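PDB 3EW7: Lmo0794 protein from Listeria monocytogenes, which is of uncharacterised function but probably binds NAD or NADP through a Rossmann-type domain, consistent with a putative NAD(P)-dependent oxidoreductase or epimerase/dehydratase. Local coordinates for residues A[80-90]-A[137-148]. The protein carries 3 engineered substitutions. Residues are numbered along the deposited sequence; the frame is centred on the assembly and turned at random.
Sequences VTSLDHLISVL and QLEHLKSHQAEF. Engineered in segment 137-148: Lys142 (natural residue Arg).
Two neighbouring helices on one side of a Rossmann-type parallel sheet, 79-90 and 131-142, run nearly parallel; the axes of their short segments here come within 10.1 Å and cross at -17°. Asp84 and His140, both partly exposed, form a His-carboxylate hydrogen bond: His140 ND1 donates to Asp84 OD1 at 2.6 Å, an almost straight bond (178°) that uses the syn lone pair. The carboxylate lies nearly coplanar with the imidazole, at its edge, and Val80 CG2 packs obliquely against the same ring. Ile87 fills the middle of the interface with three of its carbons. Its chi1 of -79° puts CG1 beside the backbone N and CG2 anti to it, and CG2 sits over the centre of one His144 face, 3.8 Å from the ring centroid, in a CH-pi contact; His144 ND1 hydrogen-bonds to His140 O, nearly in the ring plane, which would limit the ring's rotation. Ile87 CD1 meets Leu141 CD2 at 3.6 Å, while Ile87 CG1 touches Phe148 CZ. Nearer the start of both segments, Leu83 CD2 meets Gln137 CB, and Gln137 OE1 is hydrogen-bonded to Tyr152 OH. At the far end, Leu90 CB packs on Phe148 CD1 at 3.6 Å, where the chain heads into strand 150-154. Beneath the pair lie two adjacent strands: Leu83 and Phe148 rest on Leu98 of strand 97-101, Leu141 on Trp150 and Tyr152 of strand 150-154, while helix 56-59 flanks Leu90.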
loop_
_atom_site.group_PDB
_atom_site.type_symbol
_atom_site.label_atom_id
_atom_site.label_comp_id
_atom_site.label_asym_id
_atom_site.label_seq_id
_atom_site.Cartn_x
_atom_site.Cartn_y
_atom_site.Cartn_z
ATOM N N VAL A 80 -10.789 3.357 6.021
ATOM C CA VAL A 80 -11.914 2.985 5.183
ATOM C C VAL A 80 -12.277 4.118 4.226
ATOM O O VAL A 80 -12.606 3.891 3.062
ATOM C CB VAL A 80 -13.140 2.629 6.060
ATOM C CG1 VAL A 80 -13.227 3.610 7.231
ATOM C CG2 VAL A 80 -14.422 2.669 5.222
ATOM N N THR A 81 -12.192 5.341 4.721
ATOM C CA THR A 81 -12.537 6.496 3.912
ATOM C C THR A 81 -11.579 6.796 2.753
ATOM O O THR A 81 -12.027 7.073 1.636
ATOM C CB THR A 81 -12.719 7.731 4.829
ATOM O OG1 THR A 81 -14.115 7.909 5.101
ATOM C CG2 THR A 81 -12.187 8.972 4.187
ATOM N N SER A 82 -10.276 6.741 3.016
ATOM C CA SER A 82 -9.277 7.003 1.982
ATOM C C SER A 82 -9.288 5.921 0.908
ATOM O O SER A 82 -9.069 6.198 -0.269
ATOM C CB SER A 82 -7.880 7.095 2.599
ATOM O OG SER A 82 -7.607 5.967 3.407
ATOM N N LEU A 83 -9.532 4.683 1.311
ATOM C CA LEU A 83 -9.571 3.610 0.339
ATOM C C LEU A 83 -10.776 3.836 -0.561
ATOM O O LEU A 83 -10.701 3.643 -1.776
ATOM C CB LEU A 83 -9.668 2.245 1.027
ATOM C CG LEU A 83 -9.775 1.030 0.089
ATOM C CD1 LEU A 83 -8.657 1.072 -0.954
ATOM C CD2 LEU A 83 -9.709 -0.258 0.902
ATOM N N ASP A 84 -11.889 4.255 0.033
ATOM C CA ASP A 84 -13.086 4.505 -0.748
ATOM C C ASP A 84 -12.748 5.488 -1.858
ATOM O O ASP A 84 -13.173 5.299 -3.001
ATOM C CB ASP A 84 -14.212 5.053 0.130
ATOM C CG ASP A 84 -14.918 3.961 0.934
ATOM O OD1 ASP A 84 -14.657 2.758 0.712
ATOM O OD2 ASP A 84 -15.753 4.309 1.798
ATOM N N HIS A 85 -11.969 6.520 -1.534
ATOM C CA HIS A 85 -11.575 7.506 -2.532
ATOM C C HIS A 85 -10.828 6.847 -3.691
ATOM O O HIS A 85 -11.135 7.093 -4.856
ATOM C CB HIS A 85 -10.687 8.583 -1.912
ATOM C CG HIS A 85 -10.061 9.497 -2.920
ATOM N ND1 HIS A 85 -10.797 10.376 -3.689
ATOM C CD2 HIS A 85 -8.773 9.648 -3.311
ATOM C CE1 HIS A 85 -9.987 11.024 -4.511
ATOM N NE2 HIS A 85 -8.754 10.599 -4.302
ATOM N N LEU A 86 -9.844 6.013 -3.368
ATOM C CA LEU A 86 -9.062 5.336 -4.393
ATOM C C LEU A 86 -9.936 4.420 -5.236
ATOM O O LEU A 86 -9.748 4.318 -6.448
ATOM C CB LEU A 86 -7.924 4.532 -3.754
ATOM C CG LEU A 86 -6.832 5.365 -3.070
ATOM C CD1 LEU A 86 -5.765 4.458 -2.483
ATOM C CD2 LEU A 86 -6.206 6.311 -4.084
ATOM N N ILE A 87 -10.895 3.764 -4.588
ATOM C CA ILE A 87 -11.800 2.862 -5.279
ATOM C C ILE A 87 -12.604 3.599 -6.345
ATOM O O ILE A 87 -12.705 3.126 -7.474
ATOM C CB ILE A 87 -12.757 2.165 -4.281
ATOM C CG1 ILE A 87 -12.020 1.009 -3.599
ATOM C CG2 ILE A 87 -14.028 1.672 -4.999
ATOM C CD1 ILE A 87 -12.726 0.465 -2.370
ATOM N N SER A 88 -13.162 4.757 -6.012
ATOM C CA SER A 88 -13.948 5.487 -7.010
ATOM C C SER A 88 -13.048 6.045 -8.120
ATOM O O SER A 88 -13.411 6.047 -9.301
ATOM C CB SER A 88 -14.748 6.628 -6.360
ATOM O OG SER A 88 -13.913 7.719 -6.006
ATOM N N VAL A 89 -11.871 6.513 -7.735
ATOM C CA VAL A 89 -10.935 7.069 -8.686
ATOM C C VAL A 89 -10.406 5.986 -9.621
ATOM O O VAL A 89 -10.163 6.231 -10.804
ATOM C CB VAL A 89 -9.760 7.742 -7.944
ATOM C CG1 VAL A 89 -8.555 7.877 -8.853
ATOM C CG2 VAL A 89 -10.193 9.104 -7.450
ATOM N N LEU A 90 -10.246 4.781 -9.088
ATOM C CA LEU A 90 -9.720 3.662 -9.868
ATOM C C LEU A 90 -10.764 2.864 -10.646
ATOM O O LEU A 90 -10.411 2.040 -11.488
ATOM C CB LEU A 90 -8.970 2.701 -8.941
ATOM C CG LEU A 90 -7.451 2.556 -9.021
ATOM C CD1 LEU A 90 -6.898 3.415 -10.137
ATOM C CD2 LEU A 90 -6.839 2.946 -7.688
ATOM N N GLN A 137 -13.129 -2.178 4.701
ATOM C CA GLN A 137 -12.452 -1.985 3.425
ATOM C C GLN A 137 -12.747 -3.178 2.530
ATOM O O GLN A 137 -13.095 -3.022 1.357
ATOM C CB GLN A 137 -10.945 -1.859 3.638
ATOM C CG GLN A 137 -10.537 -0.681 4.509
ATOM C CD GLN A 137 -9.042 -0.623 4.745
ATOM O OE1 GLN A 137 -8.429 -1.605 5.160
ATOM N NE2 GLN A 137 -8.446 0.531 4.484
ATOM N N LEU A 138 -12.622 -4.373 3.100
ATOM C CA LEU A 138 -12.869 -5.615 2.375
ATOM C C LEU A 138 -14.314 -5.731 1.876
ATOM O O LEU A 138 -14.557 -6.238 0.785
ATOM C CB LEU A 138 -12.513 -6.810 3.274
ATOM C CG LEU A 138 -11.259 -7.632 2.935
ATOM C CD1 LEU A 138 -10.106 -6.725 2.554
ATOM C CD2 LEU A 138 -10.889 -8.517 4.125
ATOM N N GLU A 139 -15.267 -5.259 2.673
ATOM C CA GLU A 139 -16.670 -5.307 2.287
ATOM C C GLU A 139 -16.860 -4.359 1.125
ATOM O O GLU A 139 -17.610 -4.654 0.192
ATOM C CB GLU A 139 -17.571 -4.867 3.437
ATOM C CG GLU A 139 -17.959 -5.968 4.413
ATOM C CD GLU A 139 -18.256 -5.432 5.822
ATOM O OE1 GLU A 139 -18.821 -4.312 5.930
ATOM O OE2 GLU A 139 -17.933 -6.130 6.815
ATOM N N HIS A 140 -16.179 -3.214 1.197
ATOM C CA HIS A 140 -16.263 -2.195 0.153
ATOM C C HIS A 140 -15.540 -2.646 -1.095
ATOM O O HIS A 140 -15.964 -2.344 -2.210
ATOM C CB HIS A 140 -15.674 -0.865 0.629
ATOM C CG HIS A 140 -16.546 -0.130 1.599
ATOM N ND1 HIS A 140 -16.424 1.224 1.829
ATOM C CD2 HIS A 140 -17.554 -0.558 2.396
ATOM C CE1 HIS A 140 -17.325 1.599 2.720
ATOM N NE2 HIS A 140 -18.023 0.535 3.080
ATOM N N LEU A 141 -14.439 -3.361 -0.914
ATOM C CA LEU A 141 -13.700 -3.856 -2.054
ATOM C C LEU A 141 -14.552 -4.879 -2.786
ATOM O O LEU A 141 -14.633 -4.862 -4.007
ATOM C CB LEU A 141 -12.382 -4.470 -1.604
ATOM C CG LEU A 141 -11.314 -3.413 -1.325
ATOM C CD1 LEU A 141 -10.084 -4.068 -0.711
ATOM C CD2 LEU A 141 -10.956 -2.699 -2.620
ATOM N N LYS A 142 -15.208 -5.759 -2.040
ATOM C CA LYS A 142 -16.053 -6.771 -2.663
ATOM C C LYS A 142 -17.227 -6.168 -3.430
ATOM O O LYS A 142 -17.791 -6.813 -4.319
ATOM C CB LYS A 142 -16.568 -7.761 -1.615
ATOM C CG LYS A 142 -15.729 -9.030 -1.537
ATOM C CD LYS A 142 -15.146 -9.260 -0.146
ATOM C CE LYS A 142 -13.707 -9.764 -0.244
ATOM N NZ LYS A 142 -13.187 -10.325 1.038
ATOM N N SER A 143 -17.595 -4.935 -3.096
ATOM C CA SER A 143 -18.701 -4.279 -3.775
ATOM C C SER A 143 -18.258 -3.877 -5.167
ATOM O O SER A 143 -19.076 -3.564 -6.027
ATOM C CB SER A 143 -19.148 -3.050 -2.996
ATOM O OG SER A 143 -19.503 -3.416 -1.680
ATOM N N HIS A 144 -16.949 -3.882 -5.373
ATOM C CA HIS A 144 -16.377 -3.547 -6.663
ATOM C C HIS A 144 -15.419 -4.661 -7.083
ATOM O O HIS A 144 -14.413 -4.422 -7.750
ATOM C CB HIS A 144 -15.642 -2.213 -6.588
ATOM C CG HIS A 144 -16.507 -1.074 -6.159
ATOM N ND1 HIS A 144 -16.980 -0.942 -4.873
ATOM C CD2 HIS A 144 -16.997 -0.014 -6.849
ATOM C CE1 HIS A 144 -17.722 0.150 -4.784
ATOM N NE2 HIS A 144 -17.748 0.730 -5.972
ATOM N N GLN A 145 -15.757 -5.880 -6.674
ATOM C CA GLN A 145 -14.972 -7.074 -6.971
ATOM C C GLN A 145 -14.259 -7.046 -8.312
ATOM O O GLN A 145 -13.036 -7.173 -8.382
ATOM C CB GLN A 145 -15.873 -8.313 -6.955
ATOM C CG GLN A 145 -15.931 -9.016 -5.636
ATOM C CD GLN A 145 -14.612 -9.667 -5.283
ATOM O OE1 GLN A 145 -14.300 -9.870 -4.105
ATOM N NE2 GLN A 145 -13.830 -10.009 -6.302
ATOM N N ALA A 146 -15.043 -6.883 -9.372
ATOM C CA ALA A 146 -14.511 -6.912 -10.719
ATOM C C ALA A 146 -14.369 -5.578 -11.420
ATOM O O ALA A 146 -13.973 -5.538 -12.579
ATOM C CB ALA A 146 -15.365 -7.854 -11.571
ATOM N N GLU A 147 -14.658 -4.484 -10.730
ATOM C CA GLU A 147 -14.573 -3.172 -11.365
ATOM C C GLU A 147 -13.174 -2.572 -11.551
ATOM O O GLU A 147 -13.012 -1.579 -12.262
ATOM C CB GLU A 147 -15.503 -2.199 -10.636
ATOM C CG GLU A 147 -16.980 -2.519 -10.893
ATOM C CD GLU A 147 -17.932 -1.843 -9.918
ATOM O OE1 GLU A 147 -17.921 -0.599 -9.833
ATOM O OE2 GLU A 147 -18.701 -2.557 -9.238
ATOM N N PHE A 148 -12.168 -3.156 -10.909
ATOM C CA PHE A 148 -10.798 -2.690 -11.092
ATOM C C PHE A 148 -9.800 -3.686 -10.552
ATOM O O PHE A 148 -10.173 -4.709 -9.976
ATOM C CB PHE A 148 -10.559 -1.306 -10.471
ATOM C CG PHE A 148 -10.448 -1.306 -8.980
ATOM C CD1 PHE A 148 -9.281 -0.860 -8.367
ATOM C CD2 PHE A 148 -11.518 -1.690 -8.185
ATOM C CE1 PHE A 148 -9.185 -0.789 -6.978
ATOM C CE2 PHE A 148 -11.434 -1.625 -6.801
ATOM C CZ PHE A 148 -10.262 -1.172 -6.196
#